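Local coordinates for Lys-gingipain W83 (Porphyromonas gingivalis, PDB 3M1H), which cleaves proteins after lysine as a secreted cysteine protease, the piece here being its K3 cleaved adhesin domain, a calcium-binding beta jelly roll, at residues A16-I21 with L68-L73; H44-C49 with N169-V174; F83-Q88 with Y142-Q147. One frame throughout, in Å; residues are numbered along the deposited sequence. Where two conformers were deposited one is given.

In the fold
The three contacts lie in one cleaved adhesin domain, a jelly roll of two antiparallel sheets. Contact 1 pairs strand 19-22, outermost in its sheet, with strand 65-69. Contacts 2 and 3 share the other sheet through neighbouring strands 167-177 and 79-87; the centres of contacts 2 and 3 are about 10 Å apart, and the rings of His44 and Trp84 stack between them. The centre of contact 1 is about 16 Å from that of contact 2, against which Leu68 packs on Leu170 and Trp18 on Val173. Along the chain the segments of contacts 1 and 2 alternate, and those of contact 2 bracket contact 3; the calcium site of contact 2 joins an early loop to the last strand.

Contact 1. Residues A16-I21 with L68-L73; sequences ASWKTI and LVTPEL. With NA (sodium ion), chain I.
The indole of Trp18 lies against the chain where strand 65-69 runs out, with Thr70 and Pro71 over the same face of the ring. Pro71 CD sits 3.6 Å from the centroid of the five-membered ring and only 16° off its normal, while Thr70 CA covers the six-membered ring at 4.0 Å from its centroid; both are CH-pi contacts. Leu68 approaches differently, its CG meeting Trp18 CE3 at the ring edge, 3.7 Å away. Pro71 reaches further back as well, its CG packing on Ser17 OG at 3.6 Å.

Beyond the tryptophan the two segments join as antiparallel strands. Lys19 and Val69 form a hydrogen-bonded pair, Val69 N giving the shorter bond to Lys19 O (2.7 Å) and Lys19 N the other to Val69 O (2.9 Å). Thr20 and Leu68 follow as a non-hydrogen-bonded pair. On the Lys19-Val69 side of the sheet, Ile21 CD1 rests on Val69 CG2 at 3.9 Å, whereas the lysine chain leads away to a hydrogen bond with Asn106 O and a salt bridge with Asp107. The carbonyls of Ala16 and Trp18 are turned to a sodium ion, whose remaining four ligands are waters; the Trp18 O bond measures 2.3 Å. Trp18 thus joins the two roles, its backbone holding the ion and its side chain packing into the domain.

Strand 19-22 is outermost in its five-stranded sheet, and strand 65-69 separates it from strand 154-160, where Leu68 and Thr70 make backbone hydrogen bonds with Phe157 and Val155. The Trp18 ring also touches Leu6 of strand 4-8 and Val173 of strand 167-177, carrying the contact into the space between the two sheets of the jelly roll.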
ATOM      1  N   ALA A  16       4.550  -1.860  14.947  1.00 13.93           N
ATOM      2  CA  ALA A  16       3.746  -1.078  15.864  1.00 15.74           C
ATOM      3  C   ALA A  16       3.926   0.438  15.704  1.00 15.32           C
ATOM      4  O   ALA A  16       3.006   1.185  16.037  1.00 18.53           O
ATOM      5  CB  ALA A  16       4.108  -1.464  17.296  1.00 18.60           C
ATOM      6  N   SER A  17       5.086   0.883  15.209  1.00 15.51           N
ATOM      7  CA  SER A  17       5.405   2.302  14.998  1.00 13.86           C
ATOM      8  C   SER A  17       4.628   2.934  13.795  1.00 13.58           C
ATOM      9  O   SER A  17       4.499   4.161  13.732  1.00 16.50           O
ATOM     10  CB  SER A  17       6.910   2.445  14.738  1.00 17.35           C
ATOM     11  OG  SER A  17       7.328   1.617  13.667  1.00 17.78           O
ATOM     12  N   TRP A  18       4.156   2.077  12.892  1.00 14.08           N
ATOM     13  CA  TRP A  18       3.325   2.515  11.786  1.00 14.12           C
ATOM     14  C   TRP A  18       1.855   2.566  12.243  1.00 14.49           C
ATOM     15  O   TRP A  18       1.507   2.075  13.329  1.00 15.63           O
ATOM     16  CB  TRP A  18       3.472   1.546  10.613  1.00 14.13           C
ATOM     17  CG  TRP A  18       4.791   1.596   9.874  1.00 14.35           C
ATOM     18  CD1 TRP A  18       6.061   1.441  10.381  1.00 12.96           C
ATOM     19  CD2 TRP A  18       4.961   1.782   8.464  1.00 11.48           C
ATOM     20  NE1 TRP A  18       6.979   1.508   9.396  1.00 13.97           N
ATOM     21  CE2 TRP A  18       6.349   1.732   8.201  1.00 13.38           C
ATOM     22  CE3 TRP A  18       4.075   2.008   7.411  1.00 11.58           C
ATOM     23  CZ2 TRP A  18       6.881   1.855   6.925  1.00 13.57           C
ATOM     24  CZ3 TRP A  18       4.595   2.148   6.146  1.00 15.37           C
ATOM     25  CH2 TRP A  18       5.994   2.074   5.901  1.00 16.78           C
ATOM     26  N   LYS A  19       0.965   3.088  11.390  1.00 12.05           N
ATOM     27  CA  LYS A  19      -0.440   3.190  11.744  1.00 11.91           C
ATOM     28  C   LYS A  19      -1.299   2.832  10.554  1.00 13.17           C
ATOM     29  O   LYS A  19      -1.010   3.225   9.424  1.00 16.39           O
ATOM     30  CB  LYS A  19      -0.747   4.628  12.161  1.00 13.32           C
ATOM     31  CG  LYS A  19      -2.149   5.015  12.420  1.00 20.72           C
ATOM     32  CD  LYS A  19      -2.107   6.559  12.599  1.00 22.67           C
ATOM     33  CE  LYS A  19      -3.422   7.116  12.952  1.00 22.58           C
ATOM     34  NZ  LYS A  19      -3.365   8.507  13.423  1.00 14.96           N
ATOM     35  N   THR A  20      -2.347   2.066  10.811  1.00 12.65           N
ATOM     36  CA  THR A  20      -3.389   1.816   9.826  1.00  9.75           C
ATOM     37  C   THR A  20      -4.574   2.730  10.128  1.00 10.23           C
ATOM     38  O   THR A  20      -4.925   2.971  11.279  1.00 12.37           O
ATOM     39  CB  THR A  20      -3.834   0.320   9.795  1.00 10.99           C
ATOM     40  OG1 THR A  20      -4.309  -0.105  11.087  1.00 14.04           O
ATOM     41  CG2 THR A  20      -2.698  -0.644   9.315  1.00 13.84           C
ATOM     42  N   ILE A  21      -5.207   3.205   9.056  1.00 10.48           N
ATOM     43  CA  ILE A  21      -6.452   3.973   9.181  1.00 10.93           C
ATOM     44  C   ILE A  21      -7.514   3.287   8.311  1.00 11.67           C
ATOM     45  O   ILE A  21      -7.336   3.147   7.099  1.00 12.14           O
ATOM     46  CB  ILE A  21      -6.303   5.440   8.754  1.00  9.73           C
ATOM     47  CG1 ILE A  21      -5.199   6.141   9.539  1.00 13.27           C
ATOM     48  CG2 ILE A  21      -7.633   6.157   9.010  1.00 13.61           C
ATOM     49  CD1 ILE A  21      -4.885   7.529   9.001  1.00 13.31           C
ATOM     50  N   LEU A  68      -2.123   3.363   5.174  1.00 10.51           N
ATOM     51  CA  LEU A  68      -0.942   2.834   5.886  1.00  8.99           C
ATOM     52  C   LEU A  68       0.015   3.999   6.044  1.00 10.65           C
ATOM     53  O   LEU A  68       0.489   4.535   5.053  1.00 11.53           O
ATOM     54  CB  LEU A  68      -0.310   1.694   5.095  1.00 11.53           C
ATOM     55  CG  LEU A  68       0.975   1.103   5.699  1.00 10.40           C
ATOM     56  CD1 LEU A  68       0.680   0.383   7.014  1.00 14.94           C
ATOM     57  CD2 LEU A  68       1.649   0.141   4.697  1.00 13.83           C
ATOM     58  N   VAL A  69       0.277   4.390   7.296  1.00 11.38           N
ATOM     59  CA  VAL A  69       1.027   5.603   7.628  1.00 11.24           C
ATOM     60  C   VAL A  69       2.351   5.231   8.311  1.00 11.78           C
ATOM     61  O   VAL A  69       2.393   4.366   9.185  1.00 12.15           O
ATOM     62  CB  VAL A  69       0.193   6.553   8.505  1.00 11.87           C
ATOM     63  CG1 VAL A  69       0.938   7.907   8.627  1.00 13.89           C
ATOM     64  CG2 VAL A  69      -1.238   6.751   7.917  1.00 12.50           C
ATOM     65  N   THR A  70       3.425   5.861   7.865  1.00 10.96           N
ATOM     66  CA  THR A  70       4.736   5.671   8.456  1.00 12.72           C
ATOM     67  C   THR A  70       4.777   6.197   9.883  1.00 12.63           C
ATOM     68  O   THR A  70       3.935   6.993  10.301  1.00 12.27           O
ATOM     69  CB  THR A  70       5.822   6.438   7.651  1.00 12.30           C
ATOM     70  OG1 THR A  70       5.596   7.849   7.733  1.00 12.40           O
ATOM     71  CG2 THR A  70       5.841   6.005   6.190  1.00 11.44           C
ATOM     72  N   PRO A  71       5.819   5.813  10.631  1.00 13.76           N
ATOM     73  CA  PRO A  71       6.073   6.548  11.847  1.00 12.75           C
ATOM     74  C   PRO A  71       6.518   7.992  11.537  1.00 12.94           C
ATOM     75  O   PRO A  71       6.730   8.332  10.372  1.00 14.80           O
ATOM     76  CB  PRO A  71       7.257   5.782  12.462  1.00 14.81           C
ATOM     77  CG  PRO A  71       7.523   4.604  11.605  1.00 17.64           C
ATOM     78  CD  PRO A  71       6.901   4.890  10.293  1.00 15.42           C
ATOM     79  N   GLU A  72       6.626   8.818  12.578  1.00 15.23           N
ATOM     80  CA  GLU A  72       7.005  10.207  12.419  1.00 15.70           C
ATOM     81  C   GLU A  72       8.431  10.286  11.899  1.00 17.92           C
ATOM     82  O   GLU A  72       9.317   9.585  12.400  1.00 18.26           O
ATOM     83  CB  GLU A  72       6.859  10.959  13.741  1.00 16.80           C
ATOM     84  CG  GLU A  72       7.081  12.458  13.585  1.00 18.74           C
ATOM     85  CD  GLU A  72       7.092  13.218  14.897  1.00 26.23           C
ATOM     86  OE1 GLU A  72       7.522  14.382  14.884  1.00 34.88           O
ATOM     87  OE2 GLU A  72       6.659  12.674  15.922  1.00 26.45           O
ATOM     88  N   LEU A  73       8.625  11.134  10.888  1.00 13.67           N
ATOM     89  CA  LEU A  73       9.864  11.290  10.144  1.00 15.94           C
ATOM     90  C   LEU A  73      10.465  12.661  10.478  1.00 19.88           C
ATOM     91  O   LEU A  73       9.728  13.606  10.809  1.00 21.54           O
ATOM     92  CB  LEU A  73       9.582  11.196   8.653  1.00 18.57           C
ATOM     93  CG  LEU A  73       8.876   9.943   8.106  1.00 17.80           C
ATOM     94  CD1 LEU A  73       8.413  10.137   6.658  1.00 19.14           C
ATOM     95  CD2 LEU A  73       9.758   8.718   8.230  1.00 23.63           C
TER
HETATM   96 NA    NA I2005       0.555   1.442  15.375  1.00 22.92          NA
HETATM   97  O   HOH W   1       0.771  -0.517  13.935  1.00 21.26           O
HETATM   98  O   HOH W   2       1.010   3.647  15.652  1.00 31.25           O
HETATM   99  O   HOH W   3       0.251  -0.405  16.634  1.00 37.11           O
HETATM  100  O   HOH W   4      -1.311   2.801  15.559  1.00 38.33           O

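Contact 2. Residues H44-C49 with N169-V174; sequences HNSAIC and NLDDVV. With CA (calcium ion), chain F.
Asp171 and the loop 44-49 meet round a calcium ion. The carboxylate is bidentate, with OD1 2.5 Å and OD2 2.4 Å from the metal, and the loop contributes Ser46 OG and the carbonyl oxygen of Ile48. Water 6, Asp9 and Glu11 complete the site. The ion brings Ser46 OG to 2.9 Å from Asp171 OD2; these two atoms are fellow ligands.

Two hydrogen bonds link the segments directly. His44 N donates to the anti lone pair of Asp171 OD2, so this oxygen serves metal and loop backbone together. The imidazole has a separate partner: His44 ND1 donates to Asp172 OD2 over 2.9 Å, with an angle of 164° at the hydrogen. Here too the anti lone pair is used, and the acceptor lies close to the ring plane, although the ring and carboxylate planes stand 77° apart. The bond helps to set the rotation of the imidazole, which also stacks on Trp84 and meets Trp141.

Water extends this polar network. Water 5 donates to both His44 O and Asp172 OD2, and water 6 passes a hydrogen bond of 2.7 Å to Asp172 OD1. Asp172 is thus a second-shell residue, positioning a metal-bound water without touching the ion.

Van der Waals contact is made at Cys49, whose CB lies 3.3 Å from Leu170 O and whose SG lies 3.8 Å from Asn169 CG. The amide of Asn169 is held elsewhere, by Ser51 and Gln88.

The loop precedes strand 50-53, which pairs with strand 167-177. Leu170 bonds through its backbone to Val50 of strand 50-53 and Asp171 to Trp84 of strand 79-87; just beyond, Asp172 and Val173 both face Glu8 in a G1 beta bulge. The calcium site thus ties the loop to a strand shared by three neighbours.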
ATOM      1  N   HIS A  44       8.172  -9.058  -2.178  1.00 13.18           N
ATOM      2  CA  HIS A  44       9.107  -8.714  -3.208  1.00 13.53           C
ATOM      3  C   HIS A  44      10.441  -9.347  -2.798  1.00 13.73           C
ATOM      4  O   HIS A  44      11.074  -8.922  -1.807  1.00 13.71           O
ATOM      5  CB  HIS A  44       9.212  -7.190  -3.319  1.00 15.50           C
ATOM      6  CG  HIS A  44      10.276  -6.744  -4.268  1.00 15.67           C
ATOM      7  ND1 HIS A  44      11.327  -5.945  -3.885  1.00 16.12           N
ATOM      8  CD2 HIS A  44      10.463  -7.023  -5.577  1.00 22.00           C
ATOM      9  CE1 HIS A  44      12.123  -5.750  -4.925  1.00 17.96           C
ATOM     10  NE2 HIS A  44      11.617  -6.379  -5.968  1.00 20.28           N
ATOM     11  N   ASN A  45      10.835 -10.364  -3.569  1.00 15.85           N
ATOM     12  CA  ASN A  45      12.057 -11.136  -3.283  1.00 15.18           C
ATOM     13  C   ASN A  45      12.169 -11.431  -1.792  1.00 15.24           C
ATOM     14  O   ASN A  45      13.241 -11.341  -1.200  1.00 17.95           O
ATOM     15  CB  ASN A  45      13.313 -10.373  -3.735  1.00 18.94           C
ATOM     16  CG  ASN A  45      13.385 -10.172  -5.227  1.00 19.12           C
ATOM     17  OD1 ASN A  45      12.921 -11.008  -5.994  1.00 23.61           O
ATOM     18  ND2 ASN A  45      13.970  -9.057  -5.641  1.00 25.57           N
ATOM     19  N   SER A  46      11.037 -11.743  -1.169  1.00 14.31           N
ATOM     20  CA  SER A  46      10.955 -11.881   0.268  1.00 14.72           C
ATOM     21  C   SER A  46       9.613 -12.559   0.628  1.00 14.89           C
ATOM     22  O   SER A  46       8.705 -12.648  -0.207  1.00 15.95           O
ATOM     23  CB  SER A  46      11.042 -10.508   0.931  1.00 16.15           C
ATOM     24  OG  SER A  46       9.867  -9.761   0.637  1.00 14.64           O
ATOM     25  N   ALA A  47       9.485 -13.008   1.871  1.00 16.36           N
ATOM     26  CA  ALA A  47       8.301 -13.738   2.302  1.00 17.75           C
ATOM     27  C   ALA A  47       7.062 -12.860   2.517  1.00 16.60           C
ATOM     28  O   ALA A  47       5.943 -13.277   2.177  1.00 19.96           O
ATOM     29  CB  ALA A  47       8.613 -14.535   3.576  1.00 18.47           C
ATOM     30  N   ILE A  48       7.244 -11.663   3.083  1.00 14.64           N
ATOM     31  CA  ILE A  48       6.083 -10.862   3.514  1.00 16.13           C
ATOM     32  C   ILE A  48       5.986  -9.544   2.773  1.00 11.72           C
ATOM     33  O   ILE A  48       6.972  -8.842   2.580  1.00 12.63           O
ATOM     34  CB  ILE A  48       6.134 -10.520   5.023  1.00 16.40           C
ATOM     35  CG1 ILE A  48       6.489 -11.751   5.857  1.00 20.24           C
ATOM     36  CG2 ILE A  48       4.822  -9.829   5.476  1.00 13.81           C
ATOM     37  CD1 ILE A  48       5.620 -12.862   5.615  1.00 20.86           C
ATOM     38  N   CYS A  49       4.754  -9.186   2.424  1.00 11.49           N
ATOM     39  CA  CYS A  49       4.417  -7.842   2.010  1.00 14.21           C
ATOM     40  C   CYS A  49       3.094  -7.436   2.661  1.00 12.41           C
ATOM     41  O   CYS A  49       2.424  -8.267   3.305  1.00 11.28           O
ATOM     42  CB  CYS A  49       4.337  -7.762   0.481  1.00 11.96           C
ATOM     43  SG  CYS A  49       3.029  -8.779  -0.261  1.00 13.51           S
ATOM     44  N   ASN A 169      -0.435  -4.835  -3.278  1.00 10.49           N
ATOM     45  CA  ASN A 169       0.675  -5.169  -2.385  1.00 11.42           C
ATOM     46  C   ASN A 169       1.749  -4.089  -2.400  1.00 11.71           C
ATOM     47  O   ASN A 169       2.033  -3.496  -3.443  1.00 11.52           O
ATOM     48  CB  ASN A 169       1.346  -6.447  -2.823  1.00 10.25           C
ATOM     49  CG  ASN A 169       0.456  -7.646  -2.837  1.00 13.07           C
ATOM     50  OD1 ASN A 169      -0.379  -7.818  -1.974  1.00 13.06           O
ATOM     51  ND2 ASN A 169       0.676  -8.523  -3.798  1.00 16.40           N
ATOM     52  N   LEU A 170       2.364  -3.862  -1.232  1.00 12.21           N
ATOM     53  CA  LEU A 170       3.438  -2.913  -1.049  0.50 11.37           C
ATOM     54  C   LEU A 170       4.585  -3.621  -0.315  1.00 11.20           C
ATOM     55  O   LEU A 170       4.322  -4.461   0.560  1.00 12.34           O
ATOM     56  CB  LEU A 170       2.895  -1.756  -0.215  0.50 12.53           C
ATOM     57  CG  LEU A 170       3.841  -0.686   0.300  0.50 10.50           C
ATOM     58  CD1 LEU A 170       4.426   0.154  -0.834  0.50 11.53           C
ATOM     59  CD2 LEU A 170       3.111   0.192   1.341  0.50 11.49           C
ATOM     60  N   ASP A 171       5.817  -3.275  -0.657  1.00 11.00           N
ATOM     61  CA  ASP A 171       6.980  -3.851   0.061  1.00  8.65           C
ATOM     62  C   ASP A 171       8.161  -2.903  -0.081  1.00 11.44           C
ATOM     63  O   ASP A 171       8.197  -2.001  -0.925  1.00 11.34           O
ATOM     64  CB  ASP A 171       7.269  -5.251  -0.481  1.00 10.54           C
ATOM     65  CG  ASP A 171       8.027  -6.189   0.525  1.00 10.60           C
ATOM     66  OD1 ASP A 171       8.357  -5.738   1.617  1.00 12.42           O
ATOM     67  OD2 ASP A 171       8.200  -7.392   0.161  1.00 12.86           O
ATOM     68  N   ASP A 172       9.166  -3.121   0.777  1.00 12.20           N
ATOM     69  CA  ASP A 172      10.476  -2.481   0.639  1.00 12.26           C
ATOM     70  C   ASP A 172      10.371  -0.941   0.526  1.00 14.07           C
ATOM     71  O   ASP A 172      10.824  -0.323  -0.438  1.00 13.57           O
ATOM     72  CB  ASP A 172      11.250  -3.128  -0.504  1.00 13.44           C
ATOM     73  CG  ASP A 172      11.716  -4.541  -0.185  1.00 17.82           C
ATOM     74  OD1 ASP A 172      11.926  -4.847   1.014  1.00 15.60           O
ATOM     75  OD2 ASP A 172      11.926  -5.324  -1.121  1.00 22.20           O
ATOM     76  N   VAL A 173       9.764  -0.350   1.546  1.00 10.79           N
ATOM     77  CA  VAL A 173       9.619   1.103   1.662  1.00 11.08           C
ATOM     78  C   VAL A 173      10.896   1.686   2.243  1.00 16.31           C
ATOM     79  O   VAL A 173      11.266   1.349   3.352  1.00 15.46           O
ATOM     80  CB  VAL A 173       8.436   1.448   2.561  1.00 12.99           C
ATOM     81  CG1 VAL A 173       8.319   2.975   2.752  1.00 16.27           C
ATOM     82  CG2 VAL A 173       7.120   0.882   1.999  1.00 13.97           C
ATOM     83  N   VAL A 174      11.548   2.569   1.500  1.00 13.22           N
ATOM     84  CA  VAL A 174      12.804   3.198   1.923  1.00 15.52           C
ATOM     85  C   VAL A 174      12.676   4.725   1.782  1.00 13.77           C
ATOM     86  O   VAL A 174      12.196   5.199   0.750  1.00 15.58           O
ATOM     87  CB  VAL A 174      14.001   2.718   1.094  1.00 16.48           C
ATOM     88  CG1 VAL A 174      15.287   3.327   1.627  1.00 16.80           C
ATOM     89  CG2 VAL A 174      14.116   1.166   1.116  1.00 17.73           C
TER
HETATM   90 CA    CA F2002       9.114  -8.020   2.327  1.00 12.51          CA
HETATM   91  O   HOH W   5      13.347  -7.505  -1.127  1.00 21.55           O
HETATM   92  O   HOH W   6      11.325  -7.349   1.776  1.00 14.36           O

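Contact 3. Residues F83-Q88 with Y142-Q147; sequences FWVCAQ and YQKTVQ
Phe83, which buries the most surface here, sets one ring face over the stem of Lys144. Lys144 CB lies 3.9 Å from the ring centroid, offset toward the rim near CZ, and Val146 CG2 meets the ring edge at CE2. With CG between its own backbone N and carbonyl carbon (chi1 64°), Phe83 is turned to Lys144. Past its bend at chi2, Lys144 runs by Val85, CE to CG1 3.8 Å, and its amine forms a salt bridge with Glu118.

Strands 79-87 and 142-148 are antiparallel neighbours in one sheet of the jelly roll. Phe83-Lys144 and Val85-Tyr142 are hydrogen-bonded pairs with two bonds each, the shortest being Lys144 N to Phe83 O at 2.8 Å. Phe83 and Val85 face the other sheet, touching Tyr97.

Trp84, in the non-hydrogen-bonded pair between them, points to the opposite side with Gln143. Gln143 CB sits over the centre of the six-membered ring, 3.5 Å from its centroid and 7° off the normal. The extended glutamine carries its amide on across the indole, the planes stacked at 27°; NE2 comes within 3.3 Å of Trp84 NE1, a meeting of two donors. The ring of His44 stacks on the other face of the indole.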
ATOM      1  N   PHE A  83       9.613   2.669  -3.063  1.00 11.67           N
ATOM      2  CA  PHE A  83       8.837   1.520  -2.623  1.00 11.65           C
ATOM      3  C   PHE A  83       8.510   0.653  -3.813  1.00 12.55           C
ATOM      4  O   PHE A  83       8.616   1.098  -4.973  1.00 12.93           O
ATOM      5  CB  PHE A  83       7.570   1.943  -1.859  1.00  9.19           C
ATOM      6  CG  PHE A  83       6.557   2.719  -2.685  1.00  9.55           C
ATOM      7  CD1 PHE A  83       5.563   2.067  -3.376  1.00 12.10           C
ATOM      8  CD2 PHE A  83       6.651   4.098  -2.786  1.00 13.13           C
ATOM      9  CE1 PHE A  83       4.625   2.780  -4.143  1.00 16.00           C
ATOM     10  CE2 PHE A  83       5.688   4.818  -3.543  1.00 12.61           C
ATOM     11  CZ  PHE A  83       4.718   4.157  -4.218  1.00 15.12           C
ATOM     12  N   TRP A  84       8.075  -0.569  -3.524  1.00 11.64           N
ATOM     13  CA  TRP A  84       7.663  -1.506  -4.555  1.00 13.30           C
ATOM     14  C   TRP A  84       6.180  -1.845  -4.415  1.00 12.10           C
ATOM     15  O   TRP A  84       5.664  -2.003  -3.280  1.00 11.83           O
ATOM     16  CB  TRP A  84       8.500  -2.767  -4.489  1.00 12.22           C
ATOM     17  CG  TRP A  84       9.967  -2.558  -4.769  1.00 13.41           C
ATOM     18  CD1 TRP A  84      10.912  -2.055  -3.925  1.00 14.42           C
ATOM     19  CD2 TRP A  84      10.637  -2.885  -5.983  1.00 14.68           C
ATOM     20  NE1 TRP A  84      12.149  -2.045  -4.558  1.00 16.01           N
ATOM     21  CE2 TRP A  84      12.001  -2.563  -5.812  1.00 14.31           C
ATOM     22  CE3 TRP A  84      10.214  -3.422  -7.196  1.00 12.60           C
ATOM     23  CZ2 TRP A  84      12.934  -2.771  -6.825  1.00 14.64           C
ATOM     24  CZ3 TRP A  84      11.144  -3.608  -8.206  1.00 16.94           C
ATOM     25  CH2 TRP A  84      12.494  -3.280  -7.996  1.00 14.01           C
ATOM     26  N   VAL A  85       5.507  -1.965  -5.560  1.00 13.30           N
ATOM     27  CA  VAL A  85       4.066  -2.181  -5.601  1.00 12.54           C
ATOM     28  C   VAL A  85       3.738  -3.220  -6.645  1.00 11.59           C
ATOM     29  O   VAL A  85       4.415  -3.285  -7.684  1.00 12.82           O
ATOM     30  CB  VAL A  85       3.299  -0.872  -5.855  1.00 15.21           C
ATOM     31  CG1 VAL A  85       3.691  -0.217  -7.188  1.00 14.59           C
ATOM     32  CG2 VAL A  85       1.795  -1.085  -5.819  1.00 16.10           C
ATOM     33  N   CYS A  86       2.748  -4.075  -6.377  1.00 11.91           N
ATOM     34  CA  CYS A  86       2.196  -4.907  -7.427  1.00 12.11           C
ATOM     35  C   CYS A  86       0.735  -5.228  -7.160  1.00 14.49           C
ATOM     36  O   CYS A  86       0.250  -5.109  -6.019  1.00 13.20           O
ATOM     37  CB  CYS A  86       2.994  -6.213  -7.589  1.00 16.04           C
ATOM     38  SG  CYS A  86       2.739  -7.511  -6.347  1.00 17.87           S
ATOM     39  N   ALA A  87       0.053  -5.684  -8.208  1.00 13.58           N
ATOM     40  CA  ALA A  87      -1.235  -6.265  -8.070  1.00 13.61           C
ATOM     41  C   ALA A  87      -1.095  -7.708  -7.649  1.00 12.78           C
ATOM     42  O   ALA A  87      -0.335  -8.480  -8.267  1.00 13.89           O
ATOM     43  CB  ALA A  87      -1.993  -6.166  -9.442  1.00 15.02           C
ATOM     44  N   GLN A  88      -1.832  -8.159  -6.648  1.00 15.17           N
ATOM     45  CA  GLN A  88      -1.729  -9.579  -6.278  1.00 13.53           C
ATOM     46  C   GLN A  88      -2.209 -10.574  -7.357  1.00 12.93           C
ATOM     47  O   GLN A  88      -1.651 -11.643  -7.519  1.00 14.75           O
ATOM     48  CB  GLN A  88      -2.457  -9.880  -4.948  1.00 14.58           C
ATOM     49  CG  GLN A  88      -2.469 -11.353  -4.582  1.00 13.49           C
ATOM     50  CD  GLN A  88      -1.082 -11.939  -4.406  1.00 14.15           C
ATOM     51  OE1 GLN A  88      -0.126 -11.186  -4.261  1.00 13.38           O
ATOM     52  NE2 GLN A  88      -0.965 -13.264  -4.419  1.00 15.70           N
ATOM     53  N   TYR A 142       6.879  -3.369  -9.322  1.00 13.26           N
ATOM     54  CA  TYR A 142       7.452  -2.164  -9.892  1.00 13.60           C
ATOM     55  C   TYR A 142       7.899  -1.243  -8.785  1.00 14.06           C
ATOM     56  O   TYR A 142       7.174  -1.064  -7.784  1.00 14.68           O
ATOM     57  CB  TYR A 142       6.400  -1.435 -10.739  1.00 13.64           C
ATOM     58  CG  TYR A 142       6.040  -2.145 -12.018  1.00 19.07           C
ATOM     59  CD1 TYR A 142       6.852  -2.033 -13.141  1.00 23.16           C
ATOM     60  CD2 TYR A 142       4.879  -2.891 -12.117  1.00 21.59           C
ATOM     61  CE1 TYR A 142       6.520  -2.657 -14.326  1.00 25.90           C
ATOM     62  CE2 TYR A 142       4.535  -3.536 -13.289  1.00 25.44           C
ATOM     63  CZ  TYR A 142       5.359  -3.422 -14.395  1.00 30.37           C
ATOM     64  OH  TYR A 142       5.026  -4.060 -15.563  1.00 35.67           O
ATOM     65  N   GLN A 143       9.101  -0.676  -8.935  1.00 14.28           N
ATOM     66  CA  GLN A 143       9.576   0.326  -7.986  1.00 13.58           C
ATOM     67  C   GLN A 143       9.131   1.727  -8.379  1.00 13.29           C
ATOM     68  O   GLN A 143       9.215   2.095  -9.569  1.00 15.90           O
ATOM     69  CB  GLN A 143      11.118   0.302  -7.850  1.00 14.39           C
ATOM     70  CG  GLN A 143      11.589   1.015  -6.602  1.00 14.68           C
ATOM     71  CD  GLN A 143      13.081   0.989  -6.426  1.00 17.40           C
ATOM     72  OE1 GLN A 143      13.810   1.051  -7.414  1.00 18.81           O
ATOM     73  NE2 GLN A 143      13.546   0.894  -5.184  1.00 16.10           N
ATOM     74  N   LYS A 144       8.658   2.484  -7.399  1.00 13.68           N
ATOM     75  CA  LYS A 144       8.219   3.871  -7.560  1.00 15.17           C
ATOM     76  C   LYS A 144       9.089   4.784  -6.726  1.00 15.47           C
ATOM     77  O   LYS A 144       9.614   4.369  -5.669  1.00 13.14           O
ATOM     78  CB  LYS A 144       6.749   4.043  -7.118  1.00 17.35           C
ATOM     79  CG  LYS A 144       5.753   3.075  -7.728  1.00 17.66           C
ATOM     80  CD  LYS A 144       5.500   3.418  -9.184  1.00 17.24           C
ATOM     81  CE  LYS A 144       4.789   2.280  -9.863  1.00 20.60           C
ATOM     82  NZ  LYS A 144       4.381   2.670 -11.257  1.00 28.76           N
ATOM     83  N   THR A 145       9.274   6.019  -7.200  1.00 13.31           N
ATOM     84  CA  THR A 145      10.096   7.019  -6.540  1.00 15.23           C
ATOM     85  C   THR A 145       9.298   8.295  -6.397  1.00 15.10           C
ATOM     86  O   THR A 145       8.717   8.765  -7.386  1.00 15.54           O
ATOM     87  CB  THR A 145      11.409   7.269  -7.331  1.00 16.05           C
ATOM     88  OG1 THR A 145      12.137   6.037  -7.428  1.00 17.21           O
ATOM     89  CG2 THR A 145      12.286   8.308  -6.667  1.00 15.91           C
ATOM     90  N   VAL A 146       9.213   8.802  -5.170  1.00 16.53           N
ATOM     91  CA  VAL A 146       8.440  10.014  -4.866  1.00 15.25           C
ATOM     92  C   VAL A 146       9.303  10.983  -4.064  1.00 17.14           C
ATOM     93  O   VAL A 146       9.920  10.625  -3.080  1.00 14.81           O
ATOM     94  CB  VAL A 146       7.184   9.658  -4.040  1.00 14.31           C
ATOM     95  CG1 VAL A 146       6.402  10.904  -3.706  1.00 19.09           C
ATOM     96  CG2 VAL A 146       6.320   8.621  -4.748  1.00 17.63           C
ATOM     97  N   GLN A 147       9.378  12.235  -4.481  1.00 16.00           N
ATOM     98  CA  GLN A 147      10.118  13.220  -3.727  1.00 16.42           C
ATOM     99  C   GLN A 147       9.272  13.812  -2.604  1.00 15.66           C
ATOM    100  O   GLN A 147       8.102  14.114  -2.818  1.00 18.79           O
ATOM    101  CB  GLN A 147      10.633  14.329  -4.659  1.00 18.20           C
ATOM    102  CG  GLN A 147      11.446  13.803  -5.846  1.00 19.69           C
ATOM    103  CD  GLN A 147      12.671  12.958  -5.436  1.00 22.35           C
ATOM    104  OE1 GLN A 147      13.245  13.146  -4.372  1.00 22.21           O
ATOM    105  NE2 GLN A 147      13.050  12.000  -6.303  1.00 20.82           N
TER